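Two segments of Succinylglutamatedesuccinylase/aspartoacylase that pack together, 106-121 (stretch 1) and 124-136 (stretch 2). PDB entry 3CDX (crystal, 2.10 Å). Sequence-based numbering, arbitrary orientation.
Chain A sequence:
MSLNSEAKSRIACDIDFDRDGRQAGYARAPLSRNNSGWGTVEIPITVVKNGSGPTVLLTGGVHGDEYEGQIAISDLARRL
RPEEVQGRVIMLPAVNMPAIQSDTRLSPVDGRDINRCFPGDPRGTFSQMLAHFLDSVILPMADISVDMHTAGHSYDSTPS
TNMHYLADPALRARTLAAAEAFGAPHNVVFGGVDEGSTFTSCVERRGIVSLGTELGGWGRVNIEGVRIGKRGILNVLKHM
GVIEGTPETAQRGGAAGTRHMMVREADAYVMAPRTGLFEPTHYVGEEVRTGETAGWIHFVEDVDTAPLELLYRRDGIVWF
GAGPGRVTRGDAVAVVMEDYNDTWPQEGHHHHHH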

ATOM      1  N   LEU A 106       6.778 -14.234  -3.533  1.00 24.06           N
ATOM      2  CA  LEU A 106       6.401 -14.056  -2.127  1.00 24.46           C
ATOM      3  C   LEU A 106       4.900 -14.093  -1.996  1.00 24.56           C
ATOM      4  O   LEU A 106       4.178 -13.773  -2.959  1.00 24.35           O
ATOM      5  CB  LEU A 106       6.887 -12.678  -1.575  1.00 25.11           C
ATOM      6  CG  LEU A 106       8.372 -12.302  -1.781  1.00 27.45           C
ATOM      7  CD1 LEU A 106       8.785 -11.093  -0.916  1.00 28.04           C
ATOM      8  CD2 LEU A 106       9.269 -13.473  -1.532  1.00 30.51           C
ATOM      9  N   SER A 107       4.430 -14.466  -0.808  1.00 24.12           N
ATOM     10  CA  SER A 107       3.005 -14.590  -0.526  1.00 24.95           C
ATOM     11  C   SER A 107       2.329 -13.241  -0.341  1.00 25.61           C
ATOM     12  O   SER A 107       2.772 -12.449   0.486  1.00 24.58           O
ATOM     13  CB  SER A 107       2.814 -15.375   0.767  1.00 25.33           C
ATOM     14  OG  SER A 107       1.439 -15.580   1.055  1.00 27.45           O
ATOM     15  N   PRO A 108       1.209 -13.001  -1.049  1.00 25.86           N
ATOM     16  CA  PRO A 108       0.503 -11.736  -0.754  1.00 26.59           C
ATOM     17  C   PRO A 108      -0.308 -11.834   0.563  1.00 27.57           C
ATOM     18  O   PRO A 108      -0.932 -10.853   0.973  1.00 28.22           O
ATOM     19  CB  PRO A 108      -0.476 -11.588  -1.948  1.00 26.55           C
ATOM     20  CG  PRO A 108      -0.812 -13.035  -2.288  1.00 27.21           C
ATOM     21  CD  PRO A 108       0.510 -13.810  -2.067  1.00 25.12           C
ATOM     22  N   VAL A 109      -0.349 -13.005   1.196  1.00 26.75           N
ATOM     23  CA  VAL A 109      -1.083 -13.129   2.446  1.00 28.13           C
ATOM     24  C   VAL A 109      -0.224 -12.615   3.617  1.00 27.92           C
ATOM     25  O   VAL A 109      -0.664 -11.783   4.401  1.00 28.89           O
ATOM     26  CB  VAL A 109      -1.577 -14.606   2.698  1.00 28.25           C
ATOM     27  CG1 VAL A 109      -2.126 -14.780   4.125  1.00 28.86           C
ATOM     28  CG2 VAL A 109      -2.630 -15.027   1.666  1.00 28.45           C
ATOM     29  N   ASP A 110       1.018 -13.091   3.699  1.00 27.38           N
ATOM     30  CA  ASP A 110       1.917 -12.800   4.826  1.00 25.96           C
ATOM     31  C   ASP A 110       3.299 -12.287   4.400  1.00 26.04           C
ATOM     32  O   ASP A 110       4.225 -12.096   5.235  1.00 26.59           O
ATOM     33  CB  ASP A 110       2.027 -14.014   5.753  1.00 25.06           C
ATOM     34  CG  ASP A 110       2.541 -15.273   5.047  1.00 25.62           C
ATOM     35  OD1 ASP A 110       2.995 -15.196   3.882  1.00 21.59           O
ATOM     36  OD2 ASP A 110       2.536 -16.339   5.700  1.00 22.78           O
ATOM     37  N   GLY A 111       3.448 -12.076   3.093  1.00 25.70           N
ATOM     38  CA  GLY A 111       4.660 -11.546   2.518  1.00 24.84           C
ATOM     39  C   GLY A 111       5.856 -12.460   2.609  1.00 25.88           C
ATOM     40  O   GLY A 111       6.999 -12.029   2.337  1.00 24.80           O
ATOM     41  N   ARG A 112       5.632 -13.704   3.031  1.00 25.17           N
ATOM     42  CA  ARG A 112       6.734 -14.640   3.144  1.00 26.46           C
ATOM     43  C   ARG A 112       7.143 -15.335   1.832  1.00 27.63           C
ATOM     44  O   ARG A 112       6.321 -15.648   0.966  1.00 25.98           O
ATOM     45  CB  ARG A 112       6.472 -15.713   4.225  1.00 26.75           C
ATOM     46  CG  ARG A 112       6.342 -15.173   5.710  1.00 29.65           C
ATOM     47  CD  ARG A 112       7.578 -14.405   6.244  1.00 28.20           C
ATOM     48  NE  ARG A 112       8.760 -15.268   6.486  1.00 31.85           N
ATOM     49  CZ  ARG A 112       8.959 -16.039   7.569  1.00 31.81           C
ATOM     50  NH1 ARG A 112      10.078 -16.760   7.670  1.00 30.79           N
ATOM     51  NH2 ARG A 112       8.055 -16.101   8.559  1.00 30.49           N
ATOM     52  N   ASP A 113       8.433 -15.628   1.734  1.00 28.14           N
ATOM     53  CA  ASP A 113       8.903 -16.593   0.757  1.00 29.17           C
ATOM     54  C   ASP A 113       8.699 -17.944   1.421  1.00 29.01           C
ATOM     55  O   ASP A 113       9.413 -18.282   2.356  1.00 29.64           O
ATOM     56  CB  ASP A 113      10.377 -16.375   0.465  1.00 28.98           C
ATOM     57  CG  ASP A 113      10.878 -17.266  -0.676  1.00 30.85           C
ATOM     58  OD1 ASP A 113      10.347 -18.391  -0.844  1.00 26.97           O
ATOM     59  OD2 ASP A 113      11.797 -16.809  -1.398  1.00 31.14           O
ATOM     60  N   ILE A 114       7.719 -18.708   0.968  1.00 28.48           N
ATOM     61  CA  ILE A 114       7.392 -19.955   1.636  1.00 29.09           C
ATOM     62  C   ILE A 114       8.584 -20.898   1.705  1.00 29.46           C
ATOM     63  O   ILE A 114       8.670 -21.712   2.628  1.00 29.62           O
ATOM     64  CB  ILE A 114       6.175 -20.651   0.987  1.00 28.58           C
ATOM     65  CG1 ILE A 114       5.662 -21.836   1.822  1.00 28.58           C
ATOM     66  CG2 ILE A 114       6.513 -21.078  -0.451  1.00 30.37           C
ATOM     67  CD1 ILE A 114       4.218 -22.351   1.382  1.00 28.51           C
ATOM     68  N   ASN A 115       9.495 -20.787   0.735  1.00 28.88           N
ATOM     69  CA  ASN A 115      10.663 -21.648   0.671  1.00 29.96           C
ATOM     70  C   ASN A 115      11.814 -21.134   1.523  1.00 31.41           C
ATOM     71  O   ASN A 115      12.949 -21.570   1.370  1.00 31.78           O
ATOM     72  CB  ASN A 115      11.118 -21.815  -0.783  1.00 29.43           C
ATOM     73  CG  ASN A 115      11.354 -23.269  -1.168  1.00 30.61           C
ATOM     74  OD1 ASN A 115      10.890 -24.194  -0.492  1.00 31.26           O
ATOM     75  ND2 ASN A 115      12.056 -23.480  -2.304  1.00 30.58           N
ATOM     76  N   ARG A 116      11.527 -20.163   2.390  1.00 32.43           N
ATOM     77  CA  ARG A 116      12.410 -19.844   3.488  1.00 34.00           C
ATOM     78  C   ARG A 116      11.662 -20.147   4.801  1.00 34.29           C
ATOM     79  O   ARG A 116      12.110 -19.684   5.867  1.00 33.82           O
ATOM     80  CB  ARG A 116      12.835 -18.351   3.449  1.00 34.65           C
ATOM     81  CG  ARG A 116      13.531 -17.886   2.176  1.00 37.13           C
ATOM     82  CD  ARG A 116      14.786 -18.714   1.876  1.00 43.49           C
ATOM     83  NE  ARG A 116      15.545 -18.242   0.714  1.00 47.01           N
ATOM     84  CZ  ARG A 116      15.584 -18.840  -0.483  1.00 50.61           C
ATOM     85  NH1 ARG A 116      14.891 -19.948  -0.716  1.00 51.24           N
ATOM     86  NH2 ARG A 116      16.316 -18.312  -1.466  1.00 51.66           N
ATOM     87  N   CYS A 117      10.530 -20.886   4.707  1.00 33.03           N
ATOM     88  CA  CYS A 117       9.628 -21.146   5.860  1.00 33.75           C
ATOM     89  C   CYS A 117       9.569 -22.595   6.374  1.00 33.34           C
ATOM     90  O   CYS A 117       8.901 -22.871   7.371  1.00 33.44           O
ATOM     91  CB  CYS A 117       8.173 -20.698   5.575  1.00 33.75           C
ATOM     92  SG  CYS A 117       7.936 -18.926   5.500  1.00 34.10           S
ATOM     93  N   PHE A 118      10.225 -23.523   5.690  1.00 33.15           N
ATOM     94  CA  PHE A 118      10.176 -24.923   6.103  1.00 32.48           C
ATOM     95  C   PHE A 118      11.110 -25.179   7.301  1.00 33.14           C
ATOM     96  O   PHE A 118      12.139 -24.497   7.435  1.00 32.27           O
ATOM     97  CB  PHE A 118      10.543 -25.820   4.937  1.00 32.40           C
ATOM     98  CG  PHE A 118       9.460 -25.924   3.888  1.00 31.19           C
ATOM     99  CD1 PHE A 118       9.441 -25.063   2.821  1.00 30.46           C
ATOM    100  CD2 PHE A 118       8.455 -26.886   3.998  1.00 29.48           C
ATOM    101  CE1 PHE A 118       8.451 -25.143   1.866  1.00 29.79           C
ATOM    102  CE2 PHE A 118       7.459 -26.985   3.051  1.00 29.18           C
ATOM    103  CZ  PHE A 118       7.457 -26.117   1.975  1.00 31.15           C
ATOM    104  N   PRO A 119      10.783 -26.187   8.147  1.00 32.98           N
ATOM    105  CA  PRO A 119       9.636 -27.102   8.076  1.00 33.09           C
ATOM    106  C   PRO A 119       8.248 -26.519   8.456  1.00 33.46           C
ATOM    107  O   PRO A 119       7.231 -27.215   8.307  1.00 33.87           O
ATOM    108  CB  PRO A 119      10.049 -28.257   9.005  1.00 33.77           C
ATOM    109  CG  PRO A 119      11.027 -27.638   9.980  1.00 34.13           C
ATOM    110  CD  PRO A 119      11.700 -26.511   9.259  1.00 33.49           C
ATOM    111  N   GLY A 120       8.214 -25.274   8.937  1.00 33.43           N
ATOM    112  CA  GLY A 120       6.973 -24.550   9.149  1.00 33.77           C
ATOM    113  C   GLY A 120       6.415 -24.675  10.553  1.00 34.37           C
ATOM    114  O   GLY A 120       6.902 -25.465  11.361  1.00 34.53           O
ATOM    115  N   ASP A 121       5.334 -23.940  10.813  1.00 33.87           N
ATOM    116  CA  ASP A 121       4.721 -23.867  12.136  1.00 32.13           C
ATOM    117  C   ASP A 121       3.208 -23.956  11.908  1.00 31.74           C
ATOM    118  O   ASP A 121       2.641 -23.118  11.214  1.00 31.30           O
ATOM    119  CB  ASP A 121       5.164 -22.539  12.794  1.00 32.63           C
ATOM    120  CG  ASP A 121       4.451 -22.233  14.134  1.00 31.31           C
ATOM    121  OD1 ASP A 121       3.568 -22.991  14.606  1.00 29.95           O
ATOM    122  OD2 ASP A 121       4.782 -21.174  14.705  1.00 36.60           O
ATOM    123  N   GLY A 124       1.484 -20.772  12.877  1.00 29.92           N
ATOM    124  CA  GLY A 124       1.967 -19.500  12.365  1.00 29.21           C
ATOM    125  C   GLY A 124       1.101 -18.930  11.252  1.00 28.59           C
ATOM    126  O   GLY A 124      -0.084 -19.299  11.086  1.00 26.77           O
ATOM    127  N   THR A 125       1.704 -18.019  10.493  1.00 27.97           N
ATOM    128  CA  THR A 125       0.999 -17.382   9.404  1.00 27.35           C
ATOM    129  C   THR A 125       0.784 -18.353   8.221  1.00 27.35           C
ATOM    130  O   THR A 125       1.304 -19.478   8.209  1.00 26.83           O
ATOM    131  CB  THR A 125       1.750 -16.141   8.923  1.00 27.22           C
ATOM    132  OG1 THR A 125       3.024 -16.539   8.401  1.00 27.76           O
ATOM    133  CG2 THR A 125       1.892 -15.111  10.057  1.00 25.22           C
ATOM    134  N   PHE A 126       0.027 -17.898   7.220  1.00 27.64           N
ATOM    135  CA  PHE A 126      -0.473 -18.799   6.186  1.00 26.05           C
ATOM    136  C   PHE A 126       0.652 -19.635   5.561  1.00 25.77           C
ATOM    137  O   PHE A 126       0.536 -20.848   5.444  1.00 25.01           O
ATOM    138  CB  PHE A 126      -1.198 -18.027   5.095  1.00 26.05           C
ATOM    139  CG  PHE A 126      -1.797 -18.936   4.037  1.00 25.66           C
ATOM    140  CD1 PHE A 126      -3.063 -19.471   4.205  1.00 25.47           C
ATOM    141  CD2 PHE A 126      -1.048 -19.317   2.930  1.00 25.38           C
ATOM    142  CE1 PHE A 126      -3.588 -20.335   3.256  1.00 26.26           C
ATOM    143  CE2 PHE A 126      -1.555 -20.185   1.986  1.00 25.19           C
ATOM    144  CZ  PHE A 126      -2.830 -20.692   2.148  1.00 25.08           C
ATOM    145  N   SER A 127       1.749 -18.972   5.186  1.00 24.40           N
ATOM    146  CA  SER A 127       2.821 -19.625   4.449  1.00 25.41           C
ATOM    147  C   SER A 127       3.516 -20.660   5.348  1.00 25.20           C
ATOM    148  O   SER A 127       3.871 -21.727   4.880  1.00 24.92           O
ATOM    149  CB  SER A 127       3.848 -18.587   3.934  1.00 24.46           C
ATOM    150  OG  SER A 127       3.250 -17.689   3.031  1.00 26.48           O
ATOM    151  N   GLN A 128       3.675 -20.317   6.629  1.00 24.54           N
ATOM    152  CA  GLN A 128       4.236 -21.214   7.635  1.00 25.93           C
ATOM    153  C   GLN A 128       3.357 -22.442   7.873  1.00 25.87           C
ATOM    154  O   GLN A 128       3.874 -23.554   8.049  1.00 25.61           O
ATOM    155  CB  GLN A 128       4.483 -20.482   8.971  1.00 25.32           C
ATOM    156  CG  GLN A 128       5.480 -19.294   8.943  1.00 23.87           C
ATOM    157  CD  GLN A 128       5.632 -18.637  10.318  1.00 28.19           C
ATOM    158  OE1 GLN A 128       4.652 -18.177  10.920  1.00 28.93           O
ATOM    159  NE2 GLN A 128       6.858 -18.610  10.822  1.00 27.83           N
ATOM    160  N   MET A 129       2.036 -22.236   7.896  1.00 25.64           N
ATOM    161  CA  MET A 129       1.076 -23.331   8.117  1.00 26.09           C
ATOM    162  C   MET A 129       1.005 -24.265   6.886  1.00 25.84           C
ATOM    163  O   MET A 129       0.904 -25.508   6.986  1.00 25.14           O
ATOM    164  CB  MET A 129      -0.302 -22.698   8.441  1.00 26.76           C
ATOM    165  CG  MET A 129      -1.519 -23.569   8.118  1.00 29.08           C
ATOM    166  SD  MET A 129      -3.169 -22.784   8.294  1.00 29.33           S
ATOM    167  CE  MET A 129      -3.373 -22.341   6.521  1.00 27.60           C
ATOM    168  N   LEU A 130       1.079 -23.658   5.714  1.00 25.27           N
ATOM    169  CA  LEU A 130       1.142 -24.425   4.480  1.00 25.72           C
ATOM    170  C   LEU A 130       2.469 -25.197   4.369  1.00 24.66           C
ATOM    171  O   LEU A 130       2.480 -26.337   3.956  1.00 24.75           O
ATOM    172  CB  LEU A 130       0.891 -23.515   3.243  1.00 25.35           C
ATOM    173  CG  LEU A 130       0.959 -24.204   1.878  1.00 26.20           C
ATOM    174  CD1 LEU A 130      -0.075 -25.417   1.827  1.00 22.65           C
ATOM    175  CD2 LEU A 130       0.705 -23.162   0.774  1.00 24.74           C
ATOM    176  N   ALA A 131       3.586 -24.585   4.733  1.00 25.05           N
ATOM    177  CA  ALA A 131       4.849 -25.302   4.693  1.00 24.74           C
ATOM    178  C   ALA A 131       4.771 -26.507   5.644  1.00 25.87           C
ATOM    179  O   ALA A 131       5.216 -27.583   5.298  1.00 25.16           O
ATOM    180  CB  ALA A 131       5.995 -24.395   5.064  1.00 26.16           C
ATOM    181  N   HIS A 132       4.193 -26.326   6.843  1.00 26.72           N
ATOM    182  CA  HIS A 132       4.068 -27.445   7.790  1.00 27.63           C
ATOM    183  C   HIS A 132       3.222 -28.614   7.244  1.00 28.39           C
ATOM    184  O   HIS A 132       3.616 -29.793   7.338  1.00 29.31           O
ATOM    185  CB  HIS A 132       3.538 -26.975   9.149  1.00 28.22           C
ATOM    186  CG  HIS A 132       3.137 -28.103  10.058  1.00 29.27           C
ATOM    187  ND1 HIS A 132       1.834 -28.556  10.148  1.00 27.35           N
ATOM    188  CD2 HIS A 132       3.868 -28.871  10.910  1.00 27.56           C
ATOM    189  CE1 HIS A 132       1.783 -29.563  11.007  1.00 30.22           C
ATOM    190  NE2 HIS A 132       3.002 -29.774  11.484  1.00 27.12           N
ATOM    191  N   PHE A 133       2.077 -28.300   6.646  1.00 28.33           N
ATOM    192  CA  PHE A 133       1.207 -29.333   6.041  1.00 27.68           C
ATOM    193  C   PHE A 133       1.970 -30.126   4.994  1.00 27.76           C
ATOM    194  O   PHE A 133       1.848 -31.330   4.926  1.00 27.12           O
ATOM    195  CB  PHE A 133      -0.042 -28.676   5.421  1.00 27.67           C
ATOM    196  CG  PHE A 133      -0.942 -29.633   4.615  1.00 27.22           C
ATOM    197  CD1 PHE A 133      -1.843 -30.490   5.262  1.00 24.52           C
ATOM    198  CD2 PHE A 133      -0.887 -29.656   3.226  1.00 24.44           C
ATOM    199  CE1 PHE A 133      -2.658 -31.355   4.547  1.00 24.45           C
ATOM    200  CE2 PHE A 133      -1.712 -30.538   2.483  1.00 22.69           C
ATOM    201  CZ  PHE A 133      -2.602 -31.388   3.155  1.00 25.49           C
ATOM    202  N   LEU A 134       2.761 -29.448   4.167  1.00 27.55           N
ATOM    203  CA  LEU A 134       3.439 -30.159   3.091  1.00 29.35           C
ATOM    204  C   LEU A 134       4.513 -31.114   3.616  1.00 28.46           C
ATOM    205  O   LEU A 134       4.617 -32.213   3.130  1.00 27.34           O
ATOM    206  CB  LEU A 134       4.038 -29.194   2.112  1.00 29.30           C
ATOM    207  CG  LEU A 134       2.981 -28.704   1.157  1.00 33.42           C
ATOM    208  CD1 LEU A 134       3.288 -27.241   0.911  1.00 36.51           C
ATOM    209  CD2 LEU A 134       2.959 -29.576  -0.162  1.00 33.31           C
ATOM    210  N   ASP A 135       5.269 -30.659   4.616  1.00 30.03           N
ATOM    211  CA  ASP A 135       6.374 -31.431   5.242  1.00 30.82           C
ATOM    212  C   ASP A 135       5.893 -32.508   6.197  1.00 31.18           C
ATOM    213  O   ASP A 135       6.411 -33.630   6.181  1.00 32.39           O
ATOM    214  CB  ASP A 135       7.366 -30.521   5.974  1.00 30.65           C
ATOM    215  CG  ASP A 135       8.384 -31.331   6.846  1.00 34.47           C
ATOM    216  OD1 ASP A 135       9.241 -32.062   6.284  1.00 36.43           O
ATOM    217  OD2 ASP A 135       8.311 -31.253   8.086  1.00 31.75           O
ATOM    218  N   SER A 136       4.897 -32.192   7.012  1.00 30.99           N
ATOM    219  CA  SER A 136       4.406 -33.140   8.009  1.00 31.38           C
ATOM    220  C   SER A 136       3.310 -34.080   7.536  1.00 30.18           C
ATOM    221  O   SER A 136       3.159 -35.129   8.099  1.00 30.56           O
ATOM    222  CB  SER A 136       3.903 -32.381   9.249  1.00 31.50           C
ATOM    223  OG  SER A 136       5.022 -31.764   9.851  1.00 36.90           O
TER
HETATM  224  O   HOH W   1       1.374 -18.030   0.796  1.00 28.74           O
HETATM  225  O   HOH W   2       5.463 -15.215   8.791  1.00 31.49           O
HETATM  226  O   HOH W   3       8.480 -20.826   9.344  1.00 38.70           O
HETATM  227  O   HOH W   4       6.716 -29.592   9.512  1.00 46.22           O

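The carboxylate of Asp110, carried on a loop with no regular secondary structure, takes three hydrogen bonds from the start of the neighbouring helix. OD2 accepts from Thr125 OG1 at 2.8 Å and from the backbone N of Ser127, also at 2.8 Å, while OD1 of the same Asp110 takes the hydroxyl of Ser127 (OG) at 2.6 Å. The first backbone amides of a helix lack partners within it, so an acidic group from another segment is well suited to this site. Thr125 holds the N-cap position, yet its own side chain makes no capping bond; its hydroxyl is given to Asp110 instead. The carboxylate is itself held in place, since Arg112 N donates to Asp110 OD1 at 3.1 Å.

From this anchor stretch 1 runs alongside the helix that begins at Phe126, with CA atoms 5.4 Å apart at Ile114 and Ser127 and only 4.3 Å apart at Gly120 and His132. That last approach depends on glycine. A CB on Gly120 would lie 2.5 Å from both His132 N and Gln128 O, and its backbone angles of 93/175 call for glycine independently. With no side chain in the way, Gly120 CA sits 3.4 Å from Gln128 O in a CA-H...O contact, and the next residue bonds to the same carbonyl, Asp121 N to Gln128 O at 3.1 Å. Gln128 O also accepts from His132 N within the helix, so it serves both segments. Just before, a cis peptide leads into Pro119, whose O meets His132 CA at 3.2 Å. The short connection closes where Gly124 N donates to Asp121 O at 3.1 Å.

An apolar patch, built around a small residue, runs from beside the glycine approach to farther along the helix. Ala131 CB sits over one face of the Phe118 ring, 3.6 Å from the ring centroid and 13° off its normal, a CH-pi contact that a methyl group can make at close range. Leu134 CB and Asp135 CB lie at the ring edge. Ile114 points its CA-to-CB bond sideways, but its extended t,t side chain brings CD1 to 3.7 Å from Leu130 CD2 and CG1 to 4.1 Å from Ala131 CB.

Water fills polar gaps along the seam. One molecule accepts from Arg112 NH2 and donates to Thr125 OG1; another donates to Cys117 O and accepts from Gln128 NE2. The rules to read here are an acid for the helix start, glycine for close backbone approach, and alanine under an aromatic face.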